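Local coordinates for protein Can2 (Sulfobacillus thermosulfidooxidans, PDB 7BDV) that binds cyclic tetra-adenylate through its CARF domains and acts as a dual-specificity nuclease that potentiates type III CRISPR defence, at residues Leu84-Thr95 / Arg108-Val119. Numbering follows the deposited sequence.
Sequences LEQFPNAILNVT and RFRHNHRPIIYV. With nucleotides of chain E.
L84 forks around the end of helix 99-111: CD2 stands over one face of the F109 ring, 20° off the ring normal, while CD1 lies against the carbonyl of R108 and the amide of N112. The N112 amide is held by its own bond, ND2 to R108 O, which lies close to the amide plane. In the turn after helix 73-86, P88 O sits above one face of the R114 guanidinium without bonding it; two residues on, A90 O is gripped at the edge of the group by NE (3.0 Å) and NH2 (3.2 Å). R114 reaches both carbonyls because its chain bends at chi2 and chi3 (-52° and -47°). A90 CB also touches F109 CE2 at 3.7 Å. I91 lays CD1 against P115 CB and I117 CG2, on the sheet surface away from F109. L92 makes the second CH-pi contact, CB over the opposite face of the F109 ring from L84 and 3.7 Å from its centroid. Its N donates to P115 O (3.1 Å) and its O accepts from I117 N (2.9 Å): strands 90-93 and 116-120 pair in parallel, and helix 99-111 makes the connection between them in a beta-alpha-beta unit of the Rossmann-like CARF domain. N93 packs CB on I117 CG1, and its OD1 takes T95 N in an Asx turn; ND2 instead bonds Y14 OH and P24 O. V94 N extends the ladder to I117 O, and CG1 meets I116 CG2. T95 then replaces a main-chain acceptor: OG1 receives V119 N at 3.1 Å. The other branch of T95, CG2, lies over one face of the Y118 ring, whose OH donates to OP1 of A2 in chain E (2.5 Å), placing this strand end at the cyclic tetra-adenylate.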
ATOM      1  N   LEU A  84      15.912 -16.756  29.231  1.00 37.74           N
ATOM      2  CA  LEU A  84      15.466 -16.519  30.626  1.00 43.29           C
ATOM      3  C   LEU A  84      16.402 -17.209  31.629  1.00 47.23           C
ATOM      4  O   LEU A  84      16.501 -16.723  32.766  1.00 51.22           O
ATOM      5  CB  LEU A  84      14.018 -16.995  30.768  1.00 41.52           C
ATOM      6  CG  LEU A  84      12.990 -16.062  30.116  1.00 45.76           C
ATOM      7  CD1 LEU A  84      11.616 -16.705  30.057  1.00 45.33           C
ATOM      8  CD2 LEU A  84      12.910 -14.746  30.862  1.00 42.94           C
ATOM      9  N   GLU A  85      17.047 -18.305  31.246  1.00 52.88           N
ATOM     10  CA  GLU A  85      18.104 -18.985  32.058  1.00 53.43           C
ATOM     11  C   GLU A  85      19.310 -18.046  32.182  1.00 53.20           C
ATOM     12  O   GLU A  85      19.754 -17.824  33.327  1.00 53.53           O
ATOM     13  CB  GLU A  85      18.472 -20.338  31.441  1.00 56.61           C
ATOM     14  CG  GLU A  85      19.773 -20.958  31.946  1.00 62.22           C
ATOM     15  CD  GLU A  85      20.934 -20.886  30.962  1.00 65.85           C
ATOM     16  OE2 GLU A  85      22.097 -20.735  31.406  1.00 78.25           O
ATOM     17  N   GLN A  86      19.766 -17.465  31.064  1.00 49.10           N
ATOM     18  CA  GLN A  86      20.988 -16.614  31.004  1.00 52.22           C
ATOM     19  C   GLN A  86      20.707 -15.193  31.509  1.00 54.60           C
ATOM     20  O   GLN A  86      21.615 -14.580  32.105  1.00 50.62           O
ATOM     21  CB  GLN A  86      21.538 -16.543  29.580  1.00 55.50           C
ATOM     22  CG  GLN A  86      22.983 -16.067  29.551  1.00 57.34           C
ATOM     23  CD  GLN A  86      23.535 -15.950  28.156  1.00 56.71           C
ATOM     24  OE1 GLN A  86      22.963 -16.457  27.193  1.00 53.68           O
ATOM     25  NE2 GLN A  86      24.662 -15.266  28.047  1.00 53.26           N
ATOM     26  N   PHE A  87      19.504 -14.663  31.259  1.00 49.64           N
ATOM     27  CA  PHE A  87      19.078 -13.303  31.678  1.00 47.95           C
ATOM     28  C   PHE A  87      17.717 -13.414  32.354  1.00 52.97           C
ATOM     29  O   PHE A  87      16.675 -13.228  31.712  1.00 47.23           O
ATOM     30  CB  PHE A  87      19.025 -12.354  30.482  1.00 41.12           C
ATOM     31  CG  PHE A  87      20.256 -12.347  29.619  1.00 39.70           C
ATOM     32  CD1 PHE A  87      21.415 -11.709  30.037  1.00 41.25           C
ATOM     33  CD2 PHE A  87      20.270 -13.007  28.398  1.00 41.35           C
ATOM     34  CE1 PHE A  87      22.555 -11.717  29.241  1.00 38.88           C
ATOM     35  CE2 PHE A  87      21.414 -13.014  27.615  1.00 42.00           C
ATOM     36  CZ  PHE A  87      22.543 -12.352  28.029  1.00 40.49           C
ATOM     37  N   PRO A  88      17.681 -13.755  33.661  1.00 51.43           N
ATOM     38  CA  PRO A  88      16.412 -13.935  34.377  1.00 47.55           C
ATOM     39  C   PRO A  88      15.580 -12.656  34.558  1.00 46.99           C
ATOM     40  O   PRO A  88      14.399 -12.776  34.796  1.00 44.37           O
ATOM     41  CB  PRO A  88      16.856 -14.499  35.739  1.00 51.96           C
ATOM     42  CG  PRO A  88      18.272 -13.982  35.896  1.00 51.04           C
ATOM     43  CD  PRO A  88      18.852 -14.031  34.508  1.00 51.27           C
ATOM     44  N   ASN A  89      16.200 -11.476  34.426  1.00 42.87           N
ATOM     45  CA  ASN A  89      15.536 -10.160  34.598  1.00 46.74           C
ATOM     46  C   ASN A  89      15.100  -9.595  33.233  1.00 43.24           C
ATOM     47  O   ASN A  89      14.969  -8.374  33.115  1.00 50.77           O
ATOM     48  CB  ASN A  89      16.452  -9.185  35.346  1.00 50.75           C
ATOM     49  CG  ASN A  89      16.945  -9.748  36.665  1.00 61.50           C
ATOM     50  OD1 ASN A  89      18.150  -9.922  36.868  1.00 64.85           O
ATOM     51  ND2 ASN A  89      16.017 -10.083  37.549  1.00 63.52           N
ATOM     52  N   ALA A  90      14.872 -10.451  32.233  1.00 38.18           N
ATOM     53  CA  ALA A  90      14.521 -10.047  30.863  1.00 36.99           C
ATOM     54  C   ALA A  90      13.125  -9.409  30.895  1.00 35.42           C
ATOM     55  O   ALA A  90      12.321  -9.820  31.734  1.00 34.67           O
ATOM     56  CB  ALA A  90      14.590 -11.255  29.982  1.00 37.16           C
ATOM     57  N   ILE A  91      12.850  -8.459  30.002  1.00 40.27           N
ATOM     58  CA  ILE A  91      11.479  -7.930  29.704  1.00 39.86           C
ATOM     59  C   ILE A  91      11.193  -8.203  28.216  1.00 39.26           C
ATOM     60  O   ILE A  91      12.122  -8.066  27.406  1.00 35.16           O
ATOM     61  CB  ILE A  91      11.375  -6.438  30.081  1.00 44.04           C
ATOM     62  CG1 ILE A  91      10.113  -5.755  29.551  1.00 46.35           C
ATOM     63  CG2 ILE A  91      12.604  -5.684  29.617  1.00 47.44           C
ATOM     64  CD1 ILE A  91       9.873  -4.408  30.169  1.00 51.52           C
ATOM     65  N   LEU A  92       9.962  -8.603  27.890  1.00 28.68           N
ATOM     66  CA  LEU A  92       9.537  -8.963  26.513  1.00 27.58           C
ATOM     67  C   LEU A  92       8.687  -7.828  25.950  1.00 26.78           C
ATOM     68  O   LEU A  92       7.722  -7.414  26.603  1.00 30.36           O
ATOM     69  CB  LEU A  92       8.753 -10.273  26.520  1.00 28.13           C
ATOM     70  CG  LEU A  92       8.168 -10.682  25.170  1.00 25.26           C
ATOM     71  CD1 LEU A  92       9.269 -11.102  24.230  1.00 27.13           C
ATOM     72  CD2 LEU A  92       7.165 -11.819  25.323  1.00 26.43           C
ATOM     73  N   ASN A  93       9.062  -7.355  24.766  1.00 29.41           N
ATOM     74  CA  ASN A  93       8.208  -6.584  23.832  1.00 29.02           C
ATOM     75  C   ASN A  93       7.564  -7.589  22.876  1.00 28.56           C
ATOM     76  O   ASN A  93       8.261  -8.117  22.052  1.00 28.65           O
ATOM     77  CB  ASN A  93       8.992  -5.487  23.130  1.00 28.92           C
ATOM     78  CG  ASN A  93       8.081  -4.561  22.339  1.00 31.65           C
ATOM     79  OD1 ASN A  93       6.948  -4.923  21.982  1.00 27.56           O
ATOM     80  ND2 ASN A  93       8.582  -3.385  22.048  1.00 27.74           N
ATOM     81  N   VAL A  94       6.265  -7.853  23.040  1.00 34.60           N
ATOM     82  CA  VAL A  94       5.530  -8.939  22.332  1.00 30.99           C
ATOM     83  C   VAL A  94       4.820  -8.346  21.094  1.00 30.97           C
ATOM     84  O   VAL A  94       4.016  -9.062  20.462  1.00 33.17           O
ATOM     85  CB  VAL A  94       4.554  -9.623  23.318  1.00 33.18           C
ATOM     86  CG1 VAL A  94       3.360  -8.739  23.660  1.00 33.32           C
ATOM     87  CG2 VAL A  94       4.078 -11.002  22.853  1.00 33.99           C
ATOM     88  N   THR A  95       5.103  -7.092  20.730  1.00 36.52           N
ATOM     89  CA  THR A  95       4.385  -6.351  19.640  1.00 33.95           C
ATOM     90  C   THR A  95       4.834  -6.879  18.264  1.00 37.66           C
ATOM     91  O   THR A  95       4.029  -6.965  17.341  1.00 30.60           O
ATOM     92  CB  THR A  95       4.617  -4.832  19.687  1.00 29.94           C
ATOM     93  OG1 THR A  95       4.734  -4.375  21.034  1.00 27.75           O
ATOM     94  CG2 THR A  95       3.522  -4.061  18.973  1.00 29.63           C
ATOM     95  N   ARG A 108       6.309 -18.299  27.779  1.00 38.43           N
ATOM     96  CA  ARG A 108       7.498 -18.563  28.638  1.00 39.52           C
ATOM     97  C   ARG A 108       7.758 -17.367  29.561  1.00 42.68           C
ATOM     98  O   ARG A 108       8.171 -17.591  30.705  1.00 43.24           O
ATOM     99  CB  ARG A 108       8.744 -18.835  27.794  1.00 45.46           C
ATOM    100  CG  ARG A 108       8.615 -20.014  26.845  1.00 50.78           C
ATOM    101  CD  ARG A 108       7.810 -21.176  27.407  1.00 52.79           C
ATOM    102  NE  ARG A 108       8.416 -21.690  28.621  1.00 57.31           N
ATOM    103  CZ  ARG A 108       7.789 -22.395  29.558  1.00 64.96           C
ATOM    104  NH1 ARG A 108       6.497 -22.670  29.456  1.00 66.35           N
ATOM    105  NH2 ARG A 108       8.463 -22.814  30.614  1.00 71.50           N
ATOM    106  N   PHE A 109       7.514 -16.139  29.092  1.00 40.63           N
ATOM    107  CA  PHE A 109       7.703 -14.910  29.897  1.00 41.27           C
ATOM    108  C   PHE A 109       6.607 -14.829  30.966  1.00 43.40           C
ATOM    109  O   PHE A 109       6.915 -14.424  32.099  1.00 36.65           O
ATOM    110  CB  PHE A 109       7.798 -13.680  28.999  1.00 38.29           C
ATOM    111  CG  PHE A 109       9.193 -13.415  28.502  1.00 29.82           C
ATOM    112  CD1 PHE A 109       9.726 -14.155  27.472  1.00 32.36           C
ATOM    113  CD2 PHE A 109       9.946 -12.399  29.052  1.00 30.15           C
ATOM    114  CE1 PHE A 109      11.012 -13.898  27.007  1.00 34.34           C
ATOM    115  CE2 PHE A 109      11.234 -12.153  28.608  1.00 32.11           C
ATOM    116  CZ  PHE A 109      11.755 -12.890  27.578  1.00 31.61           C
ATOM    117  N   ARG A 110       5.384 -15.245  30.650  1.00 39.94           N
ATOM    118  CA  ARG A 110       4.278 -15.289  31.643  1.00 41.38           C
ATOM    119  C   ARG A 110       4.608 -16.355  32.707  1.00 47.86           C
ATOM    120  O   ARG A 110       4.512 -16.056  33.925  1.00 46.50           O
ATOM    121  CB  ARG A 110       2.940 -15.584  30.964  1.00 44.56           C
ATOM    122  CG  ARG A 110       1.753 -15.546  31.915  1.00 50.50           C
ATOM    123  CD  ARG A 110       0.415 -15.797  31.238  1.00 58.07           C
ATOM    124  NE  ARG A 110       0.350 -17.155  30.718  1.00 67.85           N
ATOM    125  CZ  ARG A 110      -0.466 -17.568  29.749  1.00 77.54           C
ATOM    126  NH1 ARG A 110      -1.328 -16.732  29.191  1.00 73.60           N
ATOM    127  NH2 ARG A 110      -0.411 -18.827  29.342  1.00 79.75           N
ATOM    128  N   HIS A 111       5.000 -17.554  32.280  1.00 48.87           N
ATOM    129  CA  HIS A 111       5.354 -18.679  33.182  1.00 53.68           C
ATOM    130  C   HIS A 111       6.426 -18.237  34.196  1.00 48.88           C
ATOM    131  O   HIS A 111       6.355 -18.687  35.344  1.00 52.08           O
ATOM    132  CB  HIS A 111       5.765 -19.913  32.372  1.00 56.22           C
ATOM    133  CG  HIS A 111       6.142 -21.072  33.229  1.00 62.55           C
ATOM    134  ND1 HIS A 111       5.203 -21.968  33.721  1.00 63.15           N
ATOM    135  CD2 HIS A 111       7.346 -21.492  33.680  1.00 63.36           C
ATOM    136  CE1 HIS A 111       5.817 -22.877  34.452  1.00 66.18           C
ATOM    137  NE2 HIS A 111       7.133 -22.615  34.433  1.00 64.51           N
ATOM    138  N   ASN A 112       7.370 -17.386  33.789  1.00 45.60           N
ATOM    139  CA  ASN A 112       8.480 -16.874  34.644  1.00 44.36           C
ATOM    140  C   ASN A 112       8.135 -15.526  35.283  1.00 47.44           C
ATOM    141  O   ASN A 112       9.069 -14.856  35.719  1.00 50.25           O
ATOM    142  CB  ASN A 112       9.778 -16.738  33.858  1.00 44.82           C
ATOM    143  CG  ASN A 112      10.418 -18.065  33.531  1.00 47.33           C
ATOM    144  OD1 ASN A 112      11.330 -18.495  34.231  1.00 50.64           O
ATOM    145  ND2 ASN A 112       9.913 -18.751  32.519  1.00 50.72           N
ATOM    146  N   HIS A 113       6.854 -15.139  35.327  1.00 47.72           N
ATOM    147  CA  HIS A 113       6.356 -13.891  35.965  1.00 50.85           C
ATOM    148  C   HIS A 113       7.202 -12.681  35.543  1.00 46.83           C
ATOM    149  O   HIS A 113       7.556 -11.861  36.423  1.00 44.85           O
ATOM    150  CB  HIS A 113       6.295 -14.068  37.495  1.00 60.91           C
ATOM    151  CG  HIS A 113       5.410 -15.198  37.895  1.00 62.20           C
ATOM    152  ND1 HIS A 113       5.894 -16.486  38.055  1.00 64.14           N
ATOM    153  CD2 HIS A 113       4.073 -15.256  38.111  1.00 60.40           C
ATOM    154  CE1 HIS A 113       4.894 -17.292  38.366  1.00 65.35           C
ATOM    155  NE2 HIS A 113       3.760 -16.561  38.400  1.00 63.02           N
ATOM    156  N   ARG A 114       7.494 -12.561  34.247  1.00 42.77           N
ATOM    157  CA  ARG A 114       8.301 -11.452  33.679  1.00 39.94           C
ATOM    158  C   ARG A 114       7.375 -10.349  33.173  1.00 43.62           C
ATOM    159  O   ARG A 114       6.234 -10.608  32.783  1.00 44.63           O
ATOM    160  CB  ARG A 114       9.189 -11.955  32.542  1.00 42.61           C
ATOM    161  CG  ARG A 114      10.152 -13.078  32.897  1.00 43.76           C
ATOM    162  CD  ARG A 114      11.036 -12.835  34.114  1.00 45.65           C
ATOM    163  NE  ARG A 114      11.654 -11.531  34.101  1.00 50.39           N
ATOM    164  CZ  ARG A 114      11.810 -10.725  35.139  1.00 49.51           C
ATOM    165  NH1 ARG A 114      11.432 -11.107  36.350  1.00 51.56           N
ATOM    166  NH2 ARG A 114      12.403  -9.563  34.941  1.00 54.34           N
ATOM    167  N   PRO A 115       7.855  -9.088  33.176  1.00 40.33           N
ATOM    168  CA  PRO A 115       7.162  -7.995  32.516  1.00 41.42           C
ATOM    169  C   PRO A 115       7.058  -8.194  30.991  1.00 40.21           C
ATOM    170  O   PRO A 115       8.002  -8.635  30.325  1.00 33.84           O
ATOM    171  CB  PRO A 115       7.984  -6.735  32.810  1.00 43.66           C
ATOM    172  CG  PRO A 115       9.044  -7.156  33.818  1.00 45.36           C
ATOM    173  CD  PRO A 115       9.097  -8.663  33.827  1.00 45.00           C
ATOM    174  N   ILE A 116       5.895  -7.846  30.455  1.00 32.22           N
ATOM    175  CA  ILE A 116       5.587  -7.984  29.008  1.00 34.49           C
ATOM    176  C   ILE A 116       4.869  -6.710  28.578  1.00 33.89           C
ATOM    177  O   ILE A 116       3.815  -6.412  29.146  1.00 36.61           O
ATOM    178  CB  ILE A 116       4.751  -9.240  28.704  1.00 37.38           C
ATOM    179  CG1 ILE A 116       5.424 -10.519  29.188  1.00 34.95           C
ATOM    180  CG2 ILE A 116       4.469  -9.298  27.206  1.00 34.12           C
ATOM    181  CD1 ILE A 116       4.499 -11.745  29.219  1.00 33.01           C
ATOM    182  N   ILE A 117       5.430  -6.009  27.595  1.00 31.65           N
ATOM    183  CA  ILE A 117       4.874  -4.746  27.064  1.00 31.39           C
ATOM    184  C   ILE A 117       4.363  -4.975  25.635  1.00 30.03           C
ATOM    185  O   ILE A 117       4.860  -5.851  24.943  1.00 28.85           O
ATOM    186  CB  ILE A 117       5.921  -3.636  27.143  1.00 33.07           C
ATOM    187  CG1 ILE A 117       7.038  -3.821  26.110  1.00 32.46           C
ATOM    188  CG2 ILE A 117       6.462  -3.531  28.561  1.00 38.66           C
ATOM    189  CD1 ILE A 117       7.881  -2.589  25.926  1.00 38.70           C
ATOM    190  N   TYR A 118       3.370  -4.180  25.251  1.00 32.40           N
ATOM    191  CA  TYR A 118       2.787  -4.155  23.898  1.00 31.69           C
ATOM    192  C   TYR A 118       2.536  -2.690  23.553  1.00 27.31           C
ATOM    193  O   TYR A 118       1.985  -1.977  24.391  1.00 28.73           O
ATOM    194  CB  TYR A 118       1.519  -5.006  23.853  1.00 33.54           C
ATOM    195  CG  TYR A 118       0.830  -4.965  22.514  1.00 33.37           C
ATOM    196  CD1 TYR A 118      -0.035  -3.929  22.191  1.00 35.62           C
ATOM    197  CD2 TYR A 118       1.040  -5.959  21.569  1.00 35.30           C
ATOM    198  CE1 TYR A 118      -0.660  -3.885  20.948  1.00 32.26           C
ATOM    199  CE2 TYR A 118       0.436  -5.914  20.317  1.00 33.67           C
ATOM    200  CZ  TYR A 118      -0.440  -4.883  20.027  1.00 31.74           C
ATOM    201  OH  TYR A 118      -1.022  -4.826  18.797  1.00 33.27           O
ATOM    202  N   VAL A 119       2.978  -2.257  22.365  1.00 25.72           N
ATOM    203  CA  VAL A 119       2.912  -0.861  21.905  1.00 28.68           C
ATOM    204  C   VAL A 119       1.657  -0.681  21.059  1.00 31.01           C
ATOM    205  O   VAL A 119       1.604  -1.268  19.998  1.00 36.32           O
ATOM    206  CB  VAL A 119       4.164  -0.423  21.145  1.00 26.67           C
ATOM    207  CG1 VAL A 119       3.984   0.991  20.684  1.00 28.13           C
ATOM    208  CG2 VAL A 119       5.410  -0.518  22.020  1.00 32.66           C
TER
ATOM    209  P     A E   1       4.214  -6.885  11.740  1.00 35.45           P
ATOM    210  OP1   A E   1       5.631  -6.347  11.663  1.00 38.45           O
ATOM    211  OP2   A E   1       3.365  -6.244  10.654  1.00 29.18           O
ATOM    212  O5'   A E   1       3.610  -6.568  13.175  1.00 33.55           O
ATOM    213  C5'   A E   1       3.636  -5.210  13.601  1.00 30.62           C
ATOM    214  C4'   A E   1       2.731  -5.102  14.784  1.00 30.49           C
ATOM    215  O4'   A E   1       3.032  -3.869  15.470  1.00 28.35           O
ATOM    216  C3'   A E   1       1.233  -5.020  14.469  1.00 31.02           C
ATOM    217  O3'   A E   1       0.524  -5.361  15.623  1.00 28.04           O
ATOM    218  C2'   A E   1       1.028  -3.525  14.319  1.00 30.97           C
ATOM    219  O2'   A E   1      -0.326  -3.186  14.517  1.00 31.61           O
ATOM    220  C1'   A E   1       1.879  -3.062  15.504  1.00 27.55           C
ATOM    221  N9    A E   1       2.339  -1.713  15.537  1.00 27.12           N
ATOM    222  C8    A E   1       2.404  -0.947  16.666  1.00 28.36           C
ATOM    223  N7    A E   1       2.899   0.239  16.451  1.00 28.73           N
ATOM    224  C5    A E   1       3.207   0.241  15.110  1.00 32.44           C
ATOM    225  C6    A E   1       3.778   1.215  14.279  1.00 34.45           C
ATOM    226  N6    A E   1       4.163   2.413  14.697  1.00 38.14           N
ATOM    227  N1    A E   1       3.972   0.881  12.991  1.00 32.40           N
ATOM    228  C2    A E   1       3.594  -0.324  12.571  1.00 26.89           C
ATOM    229  N3    A E   1       3.021  -1.296  13.237  1.00 29.73           N
ATOM    230  C4    A E   1       2.876  -0.965  14.529  1.00 31.47           C
ATOM    231  P     A E   2      -0.203  -6.788  15.825  1.00 28.67           P
ATOM    232  OP1   A E   2      -0.627  -6.793  17.246  1.00 29.80           O
ATOM    233  OP2   A E   2       0.418  -7.963  15.143  1.00 31.55           O
ATOM    234  O5'   A E   2      -1.601  -6.540  15.075  1.00 32.29           O
ATOM    235  C5'   A E   2      -1.611  -6.530  13.643  1.00 27.71           C
ATOM    236  C4'   A E   2      -2.925  -7.162  13.239  1.00 32.88           C
ATOM    237  O4'   A E   2      -3.979  -6.441  13.930  1.00 36.61           O
ATOM    238  C3'   A E   2      -3.313  -7.143  11.766  1.00 30.87           C
ATOM    239  O3'   A E   2      -3.980  -8.399  11.414  1.00 33.04           O
ATOM    240  C2'   A E   2      -4.270  -5.950  11.712  1.00 33.98           C
ATOM    241  O2'   A E   2      -5.247  -5.963  10.681  1.00 34.32           O
ATOM    242  C1'   A E   2      -4.999  -6.134  13.020  1.00 32.98           C
ATOM    243  N9    A E   2      -5.708  -4.993  13.526  1.00 30.79           N
ATOM    244  C8    A E   2      -5.210  -3.714  13.733  1.00 31.09           C
ATOM    245  N7    A E   2      -6.126  -2.908  14.216  1.00 33.41           N
ATOM    246  C5    A E   2      -7.272  -3.694  14.310  1.00 31.05           C
ATOM    247  C6    A E   2      -8.572  -3.404  14.733  1.00 34.32           C
ATOM    248  N6    A E   2      -8.916  -2.199  15.127  1.00 34.64           N
ATOM    249  N1    A E   2      -9.499  -4.399  14.734  1.00 34.46           N
ATOM    250  C2    A E   2      -9.115  -5.608  14.293  1.00 32.35           C
ATOM    251  N3    A E   2      -7.906  -6.001  13.869  1.00 36.88           N
ATOM    252  C4    A E   2      -7.027  -4.977  13.897  1.00 31.35           C
TER